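Long-range contacts in DNA mimic protein DMP12 (Neisseria meningitidis MC58, PDB 3W1O), which mimics DNA in shape and surface charge, binds the dimeric histone-like protein HU and partially keeps HU from binding DNA: residues 6-12 with 36-42; 24-29 with 115-119; 77-81 with 105-109. All coordinates share one frame; numbering follows the deposited sequence.

Interaction 1 (6-12 with 36-42); sequences NLLIFCL and TVVEITE
Ile9 and Val38 form the central pair of this antiparallel strand contact. Ile9 N donates to Val38 O, and Val38 N returns a bond to Ile9 O at 2.7 Å. Further along, Ile40 N bonds to Leu7 O at 2.9 Å, but the return bond from Leu7 N is weak. The strands run at 160° to each other.

The tightly packed part is the side carrying Leu7, Ile9, Val38 and Ile40. CD1 of Ile9 meets CD1 of Ile40 at 3.6 Å, the two side chains crossing obliquely. In Ile40, CG1 lies anti to the carbonyl carbon (chi1 -54°), and the extended chain carries CD1 over to Ile9. Leu7 lies alongside Ile40, pointing the same way. On the other side, Leu8 brings CD2 to Glu39 CA, and Val37 CG2 approaches Phe10 CB at 3.7 Å.

The contact is looser and more polar where Asn6 and Glu39 meet, both partly exposed. Asn6 ND2 donates to Glu39 OE2 at 3.0 Å. The amide and carboxylate planes are 84° apart, and the donor comes from above the carboxylate plane. A water joins Asn6 OD1 to Glu42 N, in the first turn of the helix whose N-cap is Thr41.

At the far end, Thr36 OG1 donates to Cys11 O at 2.8 Å and is also hydrogen-bonded to Ser34 OG. Cys11 N bonds to Thr36 O, so backbone and side chain both hold the strands together past the last strand pair.

Leu8 touches helix 21-30 and Val38 touches helix 96-111, so these helices lie on opposite sheet faces. Strand 37-40, next to 7-10, is an outermost strand within this chain. The fold is a four-stranded antiparallel sheet with helices on both faces, an alpha+beta arrangement.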
loop_
_atom_site.group_PDB
_atom_site.type_symbol
_atom_site.label_atom_id
_atom_site.label_comp_id
_atom_site.label_asym_id
_atom_site.label_seq_id
_atom_site.Cartn_x
_atom_site.Cartn_y
_atom_site.Cartn_z
ATOM N N ASN A 6 -11.176 6.966 -1.611
ATOM C CA ASN A 6 -9.778 6.912 -2.089
ATOM C C ASN A 6 -9.194 5.507 -1.963
ATOM O O ASN A 6 -9.615 4.740 -1.118
ATOM C CB ASN A 6 -8.909 7.885 -1.300
ATOM C CG ASN A 6 -9.175 9.323 -1.658
ATOM O OD1 ASN A 6 -9.217 9.678 -2.827
ATOM N ND2 ASN A 6 -9.316 10.160 -0.648
ATOM N N LEU A 7 -8.214 5.216 -2.793
ATOM C CA LEU A 7 -7.398 3.996 -2.731
ATOM C C LEU A 7 -6.646 3.965 -1.422
ATOM O O LEU A 7 -6.081 4.978 -1.028
ATOM C CB LEU A 7 -6.394 3.996 -3.895
ATOM C CG LEU A 7 -5.191 3.046 -3.859
ATOM C CD1 LEU A 7 -5.706 1.585 -3.812
ATOM C CD2 LEU A 7 -4.404 3.346 -5.120
ATOM N N LEU A 8 -6.648 2.807 -0.754
ATOM C CA LEU A 8 -5.847 2.681 0.466
ATOM C C LEU A 8 -4.801 1.619 0.282
ATOM O O LEU A 8 -5.049 0.573 -0.318
ATOM C CB LEU A 8 -6.707 2.349 1.681
ATOM C CG LEU A 8 -7.846 3.321 2.060
ATOM C CD1 LEU A 8 -8.492 2.815 3.349
ATOM C CD2 LEU A 8 -7.359 4.770 2.214
ATOM N N ILE A 9 -3.619 1.885 0.818
ATOM C CA ILE A 9 -2.628 0.806 0.991
ATOM C C ILE A 9 -2.377 0.825 2.479
ATOM O O ILE A 9 -2.011 1.879 3.014
ATOM C CB ILE A 9 -1.357 1.135 0.233
ATOM C CG1 ILE A 9 -1.667 1.145 -1.287
ATOM C CG2 ILE A 9 -0.205 0.160 0.654
ATOM C CD1 ILE A 9 -0.479 1.478 -2.210
ATOM N N PHE A 10 -2.616 -0.277 3.176
ATOM C CA PHE A 10 -2.483 -0.209 4.612
ATOM C C PHE A 10 -2.213 -1.561 5.276
ATOM O O PHE A 10 -2.371 -2.628 4.614
ATOM C CB PHE A 10 -3.763 0.406 5.233
ATOM C CG PHE A 10 -4.954 -0.540 5.283
ATOM C CD1 PHE A 10 -5.226 -1.297 6.431
ATOM C CD2 PHE A 10 -5.773 -0.690 4.166
ATOM C CE1 PHE A 10 -6.323 -2.239 6.444
ATOM C CE2 PHE A 10 -6.853 -1.595 4.190
ATOM C CZ PHE A 10 -7.121 -2.353 5.351
ATOM N N CYS A 11 -1.862 -1.488 6.568
ATOM C CA CYS A 11 -1.963 -2.656 7.452
ATOM C C CYS A 11 -2.586 -2.169 8.731
ATOM O O CYS A 11 -2.736 -0.960 8.943
ATOM C CB CYS A 11 -0.583 -3.331 7.648
ATOM S SG CYS A 11 0.597 -2.279 8.513
ATOM N N LEU A 12 -3.071 -3.100 9.552
ATOM C CA LEU A 12 -3.515 -2.777 10.863
ATOM C C LEU A 12 -2.333 -2.357 11.727
ATOM O O LEU A 12 -1.178 -2.800 11.517
ATOM C CB LEU A 12 -4.172 -3.978 11.501
ATOM C CG LEU A 12 -5.388 -4.466 10.729
ATOM C CD1 LEU A 12 -6.174 -5.583 11.474
ATOM C CD2 LEU A 12 -6.291 -3.293 10.444
ATOM N N THR A 36 0.031 3.644 9.454
ATOM C CA THR A 36 -0.057 2.327 8.768
ATOM C C THR A 36 -1.000 2.390 7.580
ATOM O O THR A 36 -1.205 1.375 6.918
ATOM C CB THR A 36 -0.545 1.191 9.689
ATOM O OG1 THR A 36 -1.914 1.437 10.093
ATOM C CG2 THR A 36 0.400 1.070 10.951
ATOM N N VAL A 37 -1.566 3.579 7.318
ATOM C CA VAL A 37 -2.563 3.724 6.269
ATOM C C VAL A 37 -2.061 4.769 5.308
ATOM O O VAL A 37 -1.695 5.901 5.729
ATOM C CB VAL A 37 -3.961 4.114 6.776
ATOM C CG1 VAL A 37 -4.883 4.451 5.565
ATOM C CG2 VAL A 37 -4.578 3.033 7.634
ATOM N N VAL A 38 -2.008 4.426 4.026
ATOM C CA VAL A 38 -1.740 5.456 3.035
ATOM C C VAL A 38 -3.038 5.667 2.232
ATOM O O VAL A 38 -3.534 4.744 1.620
ATOM C CB VAL A 38 -0.613 5.061 2.081
ATOM C CG1 VAL A 38 -0.324 6.208 1.107
ATOM C CG2 VAL A 38 0.670 4.720 2.870
ATOM N N GLU A 39 -3.548 6.894 2.212
ATOM C CA GLU A 39 -4.696 7.243 1.399
ATOM C C GLU A 39 -4.162 7.882 0.133
ATOM O O GLU A 39 -3.321 8.783 0.207
ATOM C CB GLU A 39 -5.524 8.275 2.188
ATOM C CG GLU A 39 -6.722 8.797 1.460
ATOM C CD GLU A 39 -7.406 9.888 2.262
ATOM O OE1 GLU A 39 -6.707 10.735 2.883
ATOM O OE2 GLU A 39 -8.641 9.876 2.245
ATOM N N ILE A 40 -4.645 7.449 -1.032
ATOM C CA ILE A 40 -4.068 7.881 -2.287
ATOM C C ILE A 40 -5.174 8.448 -3.151
ATOM O O ILE A 40 -6.106 7.736 -3.474
ATOM C CB ILE A 40 -3.375 6.737 -3.019
ATOM C CG1 ILE A 40 -2.369 6.092 -2.076
ATOM C CG2 ILE A 40 -2.618 7.262 -4.290
ATOM C CD1 ILE A 40 -1.549 4.913 -2.699
ATOM N N THR A 41 -5.032 9.701 -3.580
ATOM C CA THR A 41 -6.135 10.314 -4.291
ATOM C C THR A 41 -6.069 9.986 -5.780
ATOM O O THR A 41 -5.049 9.542 -6.284
ATOM C CB THR A 41 -6.065 11.832 -4.137
ATOM O OG1 THR A 41 -4.855 12.285 -4.751
ATOM C CG2 THR A 41 -6.056 12.192 -2.657
ATOM N N GLU A 42 -7.162 10.246 -6.497
ATOM C CA GLU A 42 -7.119 10.160 -7.964
ATOM C C GLU A 42 -5.919 10.900 -8.571
ATOM O O GLU A 42 -5.269 10.395 -9.505
ATOM C CB GLU A 42 -8.424 10.711 -8.573
ATOM C CG GLU A 42 -9.649 9.908 -8.203
ATOM C CD GLU A 42 -10.972 10.624 -8.549
ATOM O OE1 GLU A 42 -10.929 11.705 -9.184
ATOM O OE2 GLU A 42 -12.044 10.082 -8.180
HETATM O O HOH W 1 -9.471 11.295 -4.963
#

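Interaction 2 (24-29 with 115-119); sequences MIDWAY and VIFHF
Helix 24-29 crosses strand 115-118 at 80°, with the two axes 10.6 Å apart. Ile25 and His118 bring their CA atoms closest, at 7.6 Å. This is a helix laid across one face of the antiparallel sheet. No hydrogen bond joins the two segments, so side-chain packing carries the contact.

Ile25 sits over the imidazole of His118. Its CG2 lies 3.6 Å from the ring centroid, nearly over the ring centre, a CH-pi contact on the face. The other branch of Ile25 ends in CD1, which rests against CB and CG of His118 and reaches CG2 of Ile116 at 4.1 Å. The CG of His118 is anti to its backbone N, which sends the ring out from the strand toward the helix.

Tyr29 meets the same ring at its rim. The two planes stand 80° apart, and neither ring lies over the other. Outside partners help fix both groups: Tyr29 OH bonds to Asn6 O, and His118 ND1 bonds to Asp72 OD1 on strand 72-75. The carboxylate of Asp72 would tend to favour the protonated imidazole.

At the other end of the contact, Met24 approaches Ile116. The bend at its third torsion (chi3 78°) turns CE toward the strand. CE of Met24 then lies 3.5 Å from CD1 of Ile116, which is tight for two methyl groups.

Tyr29 OH lies in the plane of the imidazole, at the ring edge, 3.2 Å from CD2 of His118.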
loop_
_atom_site.group_PDB
_atom_site.type_symbol
_atom_site.label_atom_id
_atom_site.label_comp_id
_atom_site.label_asym_id
_atom_site.label_seq_id
_atom_site.Cartn_x
_atom_site.Cartn_y
_atom_site.Cartn_z
ATOM N N MET A 24 -11.957 -4.707 8.662
ATOM C CA MET A 24 -10.574 -4.177 8.527
ATOM C C MET A 24 -10.596 -2.972 7.601
ATOM O O MET A 24 -9.918 -1.970 7.832
ATOM C CB MET A 24 -9.586 -5.188 7.909
ATOM C CG MET A 24 -9.286 -6.369 8.744
ATOM S SD MET A 24 -8.313 -7.649 7.855
ATOM C CE MET A 24 -6.643 -6.914 7.908
ATOM N N ILE A 25 -11.363 -3.083 6.516
ATOM C CA ILE A 25 -11.457 -1.954 5.550
ATOM C C ILE A 25 -12.110 -0.751 6.236
ATOM O O ILE A 25 -11.642 0.382 6.085
ATOM C CB ILE A 25 -12.292 -2.319 4.298
ATOM C CG1 ILE A 25 -11.672 -3.521 3.573
ATOM C CG2 ILE A 25 -12.399 -1.113 3.316
ATOM C CD1 ILE A 25 -10.239 -3.263 3.051
ATOM N N ASP A 26 -13.183 -1.012 6.973
ATOM C CA ASP A 26 -13.845 0.034 7.740
ATOM C C ASP A 26 -12.855 0.688 8.701
ATOM O O ASP A 26 -12.796 1.895 8.766
ATOM C CB ASP A 26 -15.023 -0.515 8.525
ATOM C CG ASP A 26 -16.170 -0.990 7.635
ATOM O OD1 ASP A 26 -16.266 -0.602 6.434
ATOM O OD2 ASP A 26 -16.993 -1.765 8.184
ATOM N N TRP A 27 -12.057 -0.118 9.402
ATOM C CA TRP A 27 -11.027 0.389 10.302
ATOM C C TRP A 27 -10.082 1.329 9.544
ATOM O O TRP A 27 -9.800 2.433 10.038
ATOM C CB TRP A 27 -10.239 -0.740 10.963
ATOM C CG TRP A 27 -9.177 -0.255 11.892
ATOM C CD1 TRP A 27 -9.298 -0.053 13.235
ATOM C CD2 TRP A 27 -7.810 0.064 11.548
ATOM N NE1 TRP A 27 -8.102 0.370 13.747
ATOM C CE2 TRP A 27 -7.173 0.468 12.738
ATOM C CE3 TRP A 27 -7.070 0.047 10.336
ATOM C CZ2 TRP A 27 -5.805 0.870 12.787
ATOM C CZ3 TRP A 27 -5.714 0.432 10.369
ATOM C CH2 TRP A 27 -5.101 0.854 11.583
ATOM N N ALA A 28 -9.627 0.928 8.351
ATOM C CA ALA A 28 -8.642 1.741 7.625
ATOM C C ALA A 28 -9.247 3.115 7.278
ATOM O O ALA A 28 -8.604 4.141 7.503
ATOM C CB ALA A 28 -8.207 1.006 6.376
ATOM N N TYR A 29 -10.476 3.109 6.746
ATOM C CA TYR A 29 -11.127 4.382 6.356
ATOM C C TYR A 29 -11.392 5.260 7.552
ATOM O O TYR A 29 -11.414 6.491 7.412
ATOM C CB TYR A 29 -12.424 4.140 5.571
ATOM C CG TYR A 29 -12.141 3.856 4.113
ATOM C CD1 TYR A 29 -11.557 4.829 3.286
ATOM C CD2 TYR A 29 -12.428 2.609 3.562
ATOM C CE1 TYR A 29 -11.274 4.556 1.930
ATOM C CE2 TYR A 29 -12.156 2.335 2.222
ATOM C CZ TYR A 29 -11.590 3.293 1.410
ATOM O OH TYR A 29 -11.310 2.984 0.083
ATOM N N VAL A 115 -0.382 -6.704 4.283
ATOM C CA VAL A 115 -0.653 -5.384 3.688
ATOM C C VAL A 115 -1.829 -5.507 2.742
ATOM O O VAL A 115 -1.868 -6.425 1.931
ATOM C CB VAL A 115 0.598 -4.869 2.995
ATOM C CG1 VAL A 115 0.294 -3.676 2.105
ATOM C CG2 VAL A 115 1.606 -4.430 4.068
ATOM N N ILE A 116 -2.793 -4.602 2.841
ATOM C CA ILE A 116 -3.948 -4.610 1.928
ATOM C C ILE A 116 -3.901 -3.432 0.974
ATOM O O ILE A 116 -3.555 -2.306 1.385
ATOM C CB ILE A 116 -5.213 -4.498 2.773
ATOM C CG1 ILE A 116 -5.304 -5.775 3.649
ATOM C CG2 ILE A 116 -6.453 -4.309 1.892
ATOM C CD1 ILE A 116 -6.316 -5.674 4.700
ATOM N N PHE A 117 -4.214 -3.691 -0.294
ATOM C CA PHE A 117 -4.523 -2.586 -1.187
ATOM C C PHE A 117 -6.031 -2.649 -1.385
ATOM O O PHE A 117 -6.543 -3.683 -1.795
ATOM C CB PHE A 117 -3.849 -2.732 -2.566
ATOM C CG PHE A 117 -2.335 -2.790 -2.565
ATOM C CD1 PHE A 117 -1.572 -2.539 -1.425
ATOM C CD2 PHE A 117 -1.671 -3.054 -3.739
ATOM C CE1 PHE A 117 -0.146 -2.612 -1.468
ATOM C CE2 PHE A 117 -0.247 -3.118 -3.785
ATOM C CZ PHE A 117 0.486 -2.895 -2.643
ATOM N N HIS A 118 -6.729 -1.557 -1.136
ATOM C CA HIS A 118 -8.213 -1.566 -1.294
ATOM C C HIS A 118 -8.675 -0.351 -2.095
ATOM O O HIS A 118 -8.237 0.751 -1.818
ATOM C CB HIS A 118 -8.913 -1.585 0.051
ATOM C CG HIS A 118 -10.398 -1.360 -0.060
ATOM N ND1 HIS A 118 -11.276 -2.369 -0.408
ATOM C CD2 HIS A 118 -11.141 -0.221 0.020
ATOM C CE1 HIS A 118 -12.507 -1.872 -0.484
ATOM N NE2 HIS A 118 -12.453 -0.573 -0.231
ATOM N N PHE A 119 -9.554 -0.559 -3.075
ATOM C CA PHE A 119 -10.084 0.576 -3.845
ATOM C C PHE A 119 -11.491 0.169 -4.253
ATOM O O PHE A 119 -11.809 -1.017 -4.499
ATOM C CB PHE A 119 -9.213 0.793 -5.085
ATOM C CG PHE A 119 -9.362 2.131 -5.761
ATOM C CD1 PHE A 119 -9.904 3.240 -5.105
ATOM C CD2 PHE A 119 -8.877 2.297 -7.048
ATOM C CE1 PHE A 119 -9.964 4.505 -5.751
ATOM C CE2 PHE A 119 -8.929 3.568 -7.703
ATOM C CZ PHE A 119 -9.479 4.657 -7.048
ATOM O OXT PHE A 119 -12.364 1.051 -4.287
#

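Interaction 3 (77-81 with 105-109); sequences KESIL and LEYAI
Leu105 O accepts the helical bond from Ile109 N at 2.9 Å, and CG2 of Ile80 rests against the same oxygen at 3.5 Å. That methyl marks where the two helices come close. CG2 also touches Leu105 CB at 3.7 Å. The segments run roughly antiparallel, at 145°, with their axes 9.9 Å apart. No hydrogen bond crosses between them.

Ile109 provides the other main surface. Its CD1 meets CG2 of Ile80 at 3.6 Å, the two side chains sliding past each other in opposite directions. CG1 of Ile109 lies anti to the carbonyl carbon (chi1 -68°), and a folded chi2 of -53° brings CD1 to helix 77-81. There CD1 also meets CG of Lys77 and CG of Leu81. The side chains of Lys77 and Leu81 each cross that of Ile109 at about a right angle. Lys77 and Leu81 are exposed, so this border faces solvent. The lysine takes part through its aliphatic stem.

Ile80 CD1 points deeper, lying 4.1 Å from Ala108 CB. Here the contact meets the sheet: Ile80, Leu105 and Ala108 all touch Val115 of strand 115-118, and Leu105 continues the helix packing onto Val83 and Lys84.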
loop_
_atom_site.group_PDB
_atom_site.type_symbol
_atom_site.label_atom_id
_atom_site.label_comp_id
_atom_site.label_asym_id
_atom_site.label_seq_id
_atom_site.Cartn_x
_atom_site.Cartn_y
_atom_site.Cartn_z
ATOM N N LYS A 77 4.395 -11.264 3.336
ATOM C CA LYS A 77 5.760 -10.821 3.693
ATOM C C LYS A 77 6.757 -10.883 2.527
ATOM O O LYS A 77 7.482 -9.939 2.285
ATOM C CB LYS A 77 6.315 -11.607 4.887
ATOM C CG LYS A 77 7.690 -11.140 5.319
ATOM C CD LYS A 77 8.277 -12.029 6.388
ATOM C CE LYS A 77 9.505 -11.370 6.991
ATOM N NZ LYS A 77 9.918 -11.996 8.308
ATOM N N GLU A 78 6.809 -12.006 1.815
ATOM C CA GLU A 78 7.730 -12.115 0.677
ATOM C C GLU A 78 7.558 -10.960 -0.309
ATOM O O GLU A 78 8.526 -10.328 -0.724
ATOM C CB GLU A 78 7.515 -13.425 -0.102
ATOM C CG GLU A 78 8.637 -13.698 -1.107
ATOM C CD GLU A 78 8.412 -14.958 -1.962
ATOM O OE1 GLU A 78 7.539 -15.786 -1.610
ATOM O OE2 GLU A 78 9.112 -15.113 -2.988
ATOM N N SER A 79 6.305 -10.718 -0.700
ATOM C CA SER A 79 6.015 -9.671 -1.659
ATOM C C SER A 79 6.216 -8.272 -1.036
ATOM O O SER A 79 6.659 -7.347 -1.742
ATOM C CB SER A 79 4.585 -9.824 -2.171
ATOM O OG SER A 79 4.474 -10.999 -2.987
ATOM N N ILE A 80 5.894 -8.131 0.239
ATOM C CA ILE A 80 6.110 -6.846 0.963
ATOM C C ILE A 80 7.581 -6.423 0.859
ATOM O O ILE A 80 7.899 -5.274 0.514
ATOM C CB ILE A 80 5.648 -6.891 2.438
ATOM C CG1 ILE A 80 4.115 -6.981 2.523
ATOM C CG2 ILE A 80 6.082 -5.621 3.238
ATOM C CD1 ILE A 80 3.599 -7.428 3.903
ATOM N N LEU A 81 8.474 -7.371 1.150
ATOM C CA LEU A 81 9.897 -7.095 1.095
ATOM C C LEU A 81 10.327 -6.795 -0.315
ATOM O O LEU A 81 11.113 -5.897 -0.525
ATOM C CB LEU A 81 10.705 -8.285 1.633
ATOM C CG LEU A 81 10.633 -8.409 3.143
ATOM C CD1 LEU A 81 11.082 -9.804 3.603
ATOM C CD2 LEU A 81 11.468 -7.299 3.794
ATOM N N LEU A 105 4.943 -0.691 4.495
ATOM C CA LEU A 105 5.625 -1.970 4.258
ATOM C C LEU A 105 6.578 -2.324 5.423
ATOM O O LEU A 105 6.533 -3.427 5.981
ATOM C CB LEU A 105 6.360 -1.947 2.907
ATOM C CG LEU A 105 5.477 -1.638 1.674
ATOM C CD1 LEU A 105 6.340 -1.629 0.417
ATOM C CD2 LEU A 105 4.287 -2.624 1.546
ATOM N N GLU A 106 7.403 -1.377 5.829
ATOM C CA GLU A 106 8.299 -1.611 6.984
ATOM C C GLU A 106 7.544 -1.967 8.245
ATOM O O GLU A 106 7.948 -2.888 8.997
ATOM C CB GLU A 106 9.192 -0.371 7.222
ATOM C CG GLU A 106 10.168 -0.179 6.097
ATOM C CD GLU A 106 11.093 1.005 6.271
ATOM O OE1 GLU A 106 10.826 1.828 7.158
ATOM O OE2 GLU A 106 12.077 1.110 5.496
ATOM N N TYR A 107 6.441 -1.264 8.499
ATOM C CA TYR A 107 5.690 -1.490 9.697
ATOM C C TYR A 107 5.131 -2.924 9.654
ATOM O O TYR A 107 5.040 -3.617 10.692
ATOM C CB TYR A 107 4.524 -0.513 9.775
ATOM C CG TYR A 107 3.761 -0.519 11.068
ATOM C CD1 TYR A 107 3.953 0.463 12.030
ATOM C CD2 TYR A 107 2.795 -1.505 11.325
ATOM C CE1 TYR A 107 3.212 0.487 13.239
ATOM C CE2 TYR A 107 2.101 -1.508 12.539
ATOM C CZ TYR A 107 2.282 -0.523 13.459
ATOM O OH TYR A 107 1.559 -0.562 14.617
ATOM N N ALA A 108 4.674 -3.329 8.489
ATOM C CA ALA A 108 4.007 -4.638 8.350
ATOM C C ALA A 108 5.049 -5.715 8.538
ATOM O O ALA A 108 4.752 -6.757 9.100
ATOM C CB ALA A 108 3.373 -4.780 6.971
ATOM N N ILE A 109 6.245 -5.471 8.013
ATOM C CA ILE A 109 7.358 -6.413 8.255
ATOM C C ILE A 109 7.625 -6.495 9.731
ATOM O O ILE A 109 7.636 -7.598 10.305
ATOM C CB ILE A 109 8.640 -6.061 7.512
ATOM C CG1 ILE A 109 8.476 -6.230 6.007
ATOM C CG2 ILE A 109 9.806 -6.949 7.987
ATOM C CD1 ILE A 109 7.948 -7.602 5.611
#

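From the N terminus, strand 7-10 is followed by helix 21-30 and then strand 37-40. Interaction 1 closes this first loop by pairing the two strands. Interaction 2 starts inside it, on helix 21-30, and closes only at the C-terminal strand 115-118, so the two cross along the chain. They share one sheet, where strand 7-10 lies between 37-40 and 115-118. Interaction 3 comes after interaction 1 and is nested within the long loop of interaction 2. It joins helices 77-88 and 96-111, and Val115 links it to the sheet. Tyr107 packs on Cys11 and Thr36, so interaction 3 also touches the end of interaction 1.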